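Glycerol dehydrogenase (Schizosaccharomyces pombe, PDB 1TA9) catalyses the NAD+-dependent oxidation of glycerol to dihydroxyacetone, a step in glycerol assimilation, as a zinc-dependent member of the iron-containing alcohol dehydrogenase family. Local coordinates at the interface of chains A and B. Numbering follows the deposited sequence. Chains: chain A/B, glycerol dehydrogenase.

Contact 1: the interface of chains A and B. Residues chain A 70-71, 88-89; chain B 67, 205-207.
A:Lys71 and A:Lys88 reach across to B:Thr67 and B:Pro205. The amino group of A:Lys71 gives a hydrogen bond to the side-chain hydroxyl of B:Thr67, with NZ to OG1 at 2.7 Å, the two side chains running side by side in the same direction. B:Thr67 OG1 in turn donates to the amide oxygen OD1 of B:Asn207, a second-shell group that probably sets how the hydroxyl is turned. A:Lys88 bends only at its end (chi4 -68°), which brings NZ in the carbonyl plane onto a lone pair of B:Pro205 O, 2.9 Å away.

The apolar part is B:Leu206, packed against A:Trp89 and the A:Lys71 chain. Both its methyls stand above one face of the indole: CD2 comes over the six-membered ring's rim, 3.4 Å from CZ2 of A:Trp89, while CD1 lies nearer NE1. The indole is held from its own side: NE1 donates to A:Gln70 OE1 at 2.9 Å, the oxygen lying in the ring plane, and A:Lys88 CB lies over the rim of the same face that B:Leu206 meets.

Water bridges the chains as well. One molecule bonds to A:Gln70 O, 2.9 Å away, and to B:Thr67 OG1, B:Asn207 N and B:Asn207 OD1; another joins A:Gln70 NE2 to B:Asn207 O.

With an alanine in place of A:Lys71, the B:Thr67 hydroxyl would probably lose its lysine donor and B:Leu206 CD2 part of its packing.

In the fold, A:Lys71 opens strand 71-75 and forms an antiparallel bridge with B:Thr67, the last residue of strand 64-67, while B:Pro205 to B:Asn207 form a loop between strands 200-203 and 210-214.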
loop_
_atom_site.group_PDB
_atom_site.type_symbol
_atom_site.label_atom_id
_atom_site.label_comp_id
_atom_site.label_asym_id
_atom_site.label_seq_id
_atom_site.Cartn_x
_atom_site.Cartn_y
_atom_site.Cartn_z
ATOM N N GLN A 70 -4.947 -6.968 -42.493
ATOM C CA GLN A 70 -4.656 -5.587 -42.848
ATOM C C GLN A 70 -5.645 -4.641 -42.175
ATOM O O GLN A 70 -5.290 -3.526 -41.789
ATOM C CB GLN A 70 -4.728 -5.407 -44.365
ATOM C CG GLN A 70 -3.644 -6.144 -45.126
ATOM C CD GLN A 70 -3.679 -5.845 -46.613
ATOM O OE1 GLN A 70 -4.574 -6.302 -47.332
ATOM N NE2 GLN A 70 -2.713 -5.060 -47.082
ATOM N N LYS A 71 -6.886 -5.096 -42.046
ATOM C CA LYS A 71 -7.940 -4.295 -41.441
ATOM C C LYS A 71 -8.893 -5.150 -40.613
ATOM O O LYS A 71 -9.152 -6.311 -40.938
ATOM C CB LYS A 71 -8.761 -3.589 -42.530
ATOM C CG LYS A 71 -7.981 -2.678 -43.465
ATOM C CD LYS A 71 -7.627 -1.365 -42.797
ATOM C CE LYS A 71 -6.973 -0.412 -43.785
ATOM N NZ LYS A 71 -6.579 0.864 -43.140
ATOM N N LYS A 88 -11.388 -1.383 -50.949
ATOM C CA LYS A 88 -9.938 -1.324 -50.767
ATOM C C LYS A 88 -9.251 -2.499 -51.457
ATOM O O LYS A 88 -8.047 -2.463 -51.696
ATOM C CB LYS A 88 -9.581 -1.326 -49.277
ATOM C CG LYS A 88 -10.008 -0.083 -48.513
ATOM C CD LYS A 88 -9.812 -0.287 -47.013
ATOM C CE LYS A 88 -10.218 0.945 -46.224
ATOM N NZ LYS A 88 -9.296 2.082 -46.485
ATOM N N TRP A 89 -10.018 -3.539 -51.774
ATOM C CA TRP A 89 -9.473 -4.723 -52.440
ATOM C C TRP A 89 -10.170 -5.045 -53.756
ATOM O O TRP A 89 -9.609 -5.736 -54.606
ATOM C CB TRP A 89 -9.582 -5.953 -51.533
ATOM C CG TRP A 89 -8.740 -5.877 -50.310
ATOM C CD1 TRP A 89 -7.428 -6.239 -50.187
ATOM C CD2 TRP A 89 -9.140 -5.367 -49.038
ATOM N NE1 TRP A 89 -6.985 -5.983 -48.910
ATOM C CE2 TRP A 89 -8.017 -5.446 -48.183
ATOM C CE3 TRP A 89 -10.339 -4.846 -48.535
ATOM C CZ2 TRP A 89 -8.056 -5.022 -46.851
ATOM C CZ3 TRP A 89 -10.381 -4.423 -47.211
ATOM C CH2 TRP A 89 -9.242 -4.516 -46.383
ATOM N N THR B 67 -6.000 -1.125 -37.867
ATOM C CA THR B 67 -5.287 -1.250 -39.131
ATOM C C THR B 67 -3.833 -1.643 -38.876
ATOM O O THR B 67 -3.240 -1.242 -37.875
ATOM C CB THR B 67 -5.372 0.084 -39.917
ATOM O OG1 THR B 67 -4.857 -0.096 -41.240
ATOM C CG2 THR B 67 -4.594 1.176 -39.205
ATOM N N PRO B 205 -5.082 3.734 -48.665
ATOM C CA PRO B 205 -6.169 2.856 -48.225
ATOM C C PRO B 205 -5.723 1.676 -47.365
ATOM O O PRO B 205 -6.489 1.187 -46.538
ATOM C CB PRO B 205 -6.819 2.430 -49.542
ATOM C CG PRO B 205 -5.676 2.442 -50.502
ATOM C CD PRO B 205 -4.946 3.714 -50.131
ATOM N N LEU B 206 -4.487 1.226 -47.557
ATOM C CA LEU B 206 -3.951 0.103 -46.788
ATOM C C LEU B 206 -2.548 0.425 -46.281
ATOM O O LEU B 206 -1.885 1.318 -46.805
ATOM C CB LEU B 206 -3.895 -1.156 -47.660
ATOM C CG LEU B 206 -5.212 -1.674 -48.250
ATOM C CD1 LEU B 206 -4.914 -2.678 -49.356
ATOM C CD2 LEU B 206 -6.055 -2.305 -47.156
ATOM N N ASN B 207 -2.104 -0.302 -45.258
ATOM C CA ASN B 207 -0.766 -0.105 -44.696
ATOM C C ASN B 207 0.250 -0.855 -45.536
ATOM O O ASN B 207 -0.116 -1.736 -46.311
ATOM C CB ASN B 207 -0.680 -0.673 -43.273
ATOM C CG ASN B 207 -1.406 0.174 -42.257
ATOM O OD1 ASN B 207 -2.631 0.260 -42.263
ATOM N ND2 ASN B 207 -0.647 0.810 -41.373
HETATM O O HOH W 1 -1.141 -4.134 -44.821
HETATM O O HOH W 2 -3.986 -1.855 -43.699
#

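Contact 2: the interface of chains A and B. Residues chain A 63-64; chain B 73-76, 78, 81, 85.
A:Asp63 turns its carboxylate toward chain B with CG beside its own backbone N (chi1 -58°), and B:Arg81 meets it from the opposite direction, its chain bent at chi3 (-76°) so that NE and NH2 both face the acid. The guanidinium grips side-on, one nitrogen to each oxygen, with the two planes nearly coplanar. NH2 makes the salt bridge to OD1 of A:Asp63 at 2.6 Å, on the syn lone pair of that oxygen, and NE donates to A:Asp63 OD2 at 3.0 Å, also from the syn side but somewhat out of the carboxylate plane.

The phenol of B:Tyr85 crosses at an angle, its ring turned 56° from the carboxylate, and its OH is placed to donate to the anti lone pair of A:Asp63 OD2, though the modelled separation is too short to read closely. OD2 is met by B:Arg81 NE on the syn side and by the phenol on the anti side, which probably limits the carboxylate's rotation. On the chain B side, B:Arg81 NH2 also donates to the backbone carbonyl of B:Arg76, NH2 to O 3.0 Å, from above the carbonyl plane, which probably helps set the guanidinium. B:Val73 CG1 lies over the rim of one face of the tyrosine ring and touches A:Asp63 CB at 3.8 Å.

Next to the acid, the backbones of A:Arg64 and B:Gln74 exchange a pair of hydrogen bonds, A:Arg64 N to B:Gln74 O at 2.7 Å and B:Gln74 N to A:Arg64 O at 2.9 Å. Their side chains run alongside each other, with the B:Gln74 amide nitrogen over the rim of one guanidinium face.

The site joins strand 64-67 of chain A to strand 71-75 of chain B as an antiparallel pair, and the ion pair at A:Asp63, the residue just before that strand, probably helps fix its start and hold the two subunits together.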
loop_
_atom_site.group_PDB
_atom_site.type_symbol
_atom_site.label_atom_id
_atom_site.label_comp_id
_atom_site.label_asym_id
_atom_site.label_seq_id
_atom_site.Cartn_x
_atom_site.Cartn_y
_atom_site.Cartn_z
ATOM N N ASP A 63 13.943 -14.410 -36.056
ATOM C CA ASP A 63 13.586 -13.004 -36.032
ATOM C C ASP A 63 12.334 -12.798 -35.177
ATOM O O ASP A 63 11.602 -13.748 -34.897
ATOM C CB ASP A 63 13.342 -12.514 -37.462
ATOM C CG ASP A 63 14.559 -12.708 -38.357
ATOM O OD1 ASP A 63 15.655 -12.244 -37.979
ATOM O OD2 ASP A 63 14.422 -13.324 -39.433
ATOM N N ARG A 64 12.109 -11.557 -34.750
ATOM C CA ARG A 64 10.944 -11.204 -33.947
ATOM C C ARG A 64 9.856 -10.864 -34.964
ATOM O O ARG A 64 10.007 -9.934 -35.756
ATOM C CB ARG A 64 11.264 -9.988 -33.073
ATOM C CG ARG A 64 10.171 -9.632 -32.089
ATOM C CD ARG A 64 10.541 -8.398 -31.264
ATOM N NE ARG A 64 11.788 -8.569 -30.518
ATOM C CZ ARG A 64 12.064 -7.936 -29.380
ATOM N NH1 ARG A 64 13.219 -8.139 -28.763
ATOM N NH2 ARG A 64 11.171 -7.110 -28.845
ATOM N N VAL B 73 8.827 -7.836 -39.378
ATOM C CA VAL B 73 9.933 -8.756 -39.120
ATOM C C VAL B 73 11.166 -7.982 -38.692
ATOM O O VAL B 73 11.604 -7.075 -39.394
ATOM C CB VAL B 73 10.263 -9.571 -40.385
ATOM C CG1 VAL B 73 11.406 -10.544 -40.107
ATOM C CG2 VAL B 73 9.019 -10.315 -40.853
ATOM N N GLN B 74 11.724 -8.362 -37.547
ATOM C CA GLN B 74 12.892 -7.694 -36.982
ATOM C C GLN B 74 13.936 -8.695 -36.462
ATOM O O GLN B 74 13.622 -9.568 -35.653
ATOM C CB GLN B 74 12.420 -6.795 -35.836
ATOM C CG GLN B 74 13.510 -6.126 -35.036
ATOM C CD GLN B 74 12.973 -5.508 -33.758
ATOM O OE1 GLN B 74 11.950 -4.822 -33.772
ATOM N NE2 GLN B 74 13.663 -5.744 -32.645
ATOM N N GLY B 75 15.179 -8.562 -36.918
ATOM C CA GLY B 75 16.215 -9.470 -36.457
ATOM C C GLY B 75 17.598 -9.076 -36.942
ATOM O O GLY B 75 17.735 -8.370 -37.938
ATOM N N ARG B 76 18.629 -9.532 -36.240
ATOM C CA ARG B 76 19.990 -9.196 -36.625
ATOM C C ARG B 76 20.408 -10.011 -37.842
ATOM O O ARG B 76 20.300 -11.238 -37.842
ATOM C CB ARG B 76 20.954 -9.456 -35.467
ATOM C CG ARG B 76 22.306 -8.808 -35.688
ATOM C CD ARG B 76 23.232 -8.979 -34.508
ATOM N NE ARG B 76 24.333 -8.030 -34.606
ATOM C CZ ARG B 76 25.265 -7.846 -33.677
ATOM N NH1 ARG B 76 25.249 -8.557 -32.557
ATOM N NH2 ARG B 76 26.206 -6.930 -33.867
ATOM N N ALA B 78 18.918 -9.968 -40.533
ATOM C CA ALA B 78 17.679 -10.371 -41.189
ATOM C C ALA B 78 17.693 -10.195 -42.703
ATOM O O ALA B 78 17.095 -10.994 -43.420
ATOM C CB ALA B 78 16.501 -9.609 -40.589
ATOM N N ARG B 81 18.152 -13.007 -44.910
ATOM C CA ARG B 81 17.046 -13.960 -44.959
ATOM C C ARG B 81 15.860 -13.307 -45.673
ATOM O O ARG B 81 14.712 -13.676 -45.445
ATOM C CB ARG B 81 16.614 -14.357 -43.541
ATOM C CG ARG B 81 17.655 -15.114 -42.731
ATOM C CD ARG B 81 17.110 -15.499 -41.357
ATOM N NE ARG B 81 17.072 -14.372 -40.428
ATOM C CZ ARG B 81 18.144 -13.867 -39.825
ATOM N NH1 ARG B 81 19.344 -14.388 -40.055
ATOM N NH2 ARG B 81 18.020 -12.848 -38.986
ATOM N N TYR B 85 10.929 -14.092 -46.439
ATOM C CA TYR B 85 9.765 -13.265 -46.160
ATOM C C TYR B 85 9.197 -12.656 -47.438
ATOM O O TYR B 85 7.984 -12.655 -47.652
ATOM C CB TYR B 85 10.155 -12.166 -45.174
ATOM C CG TYR B 85 10.757 -12.711 -43.895
ATOM C CD1 TYR B 85 9.964 -13.369 -42.956
ATOM C CD2 TYR B 85 12.124 -12.591 -43.636
ATOM C CE1 TYR B 85 10.515 -13.894 -41.788
ATOM C CE2 TYR B 85 12.686 -13.116 -42.470
ATOM C CZ TYR B 85 11.874 -13.764 -41.553
ATOM O OH TYR B 85 12.414 -14.276 -40.397
#

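About 23 Å separates the C-alpha centres of contact 1 and contact 2, yet both use the same two elements, strands 64-67 and 71-75, with the chains exchanged. The bridges share one antiparallel register, so contact 1 and the symmetry twin of contact 2 lie at opposite ends of one strand pair, and contact 2 belongs to the equivalent pair made with the chains swapped. Since the interface is two-fold symmetric, every subunit both gives and receives a strand edge. This reciprocal pairing probably stabilises a dimer within the deposited assembly of eight copies.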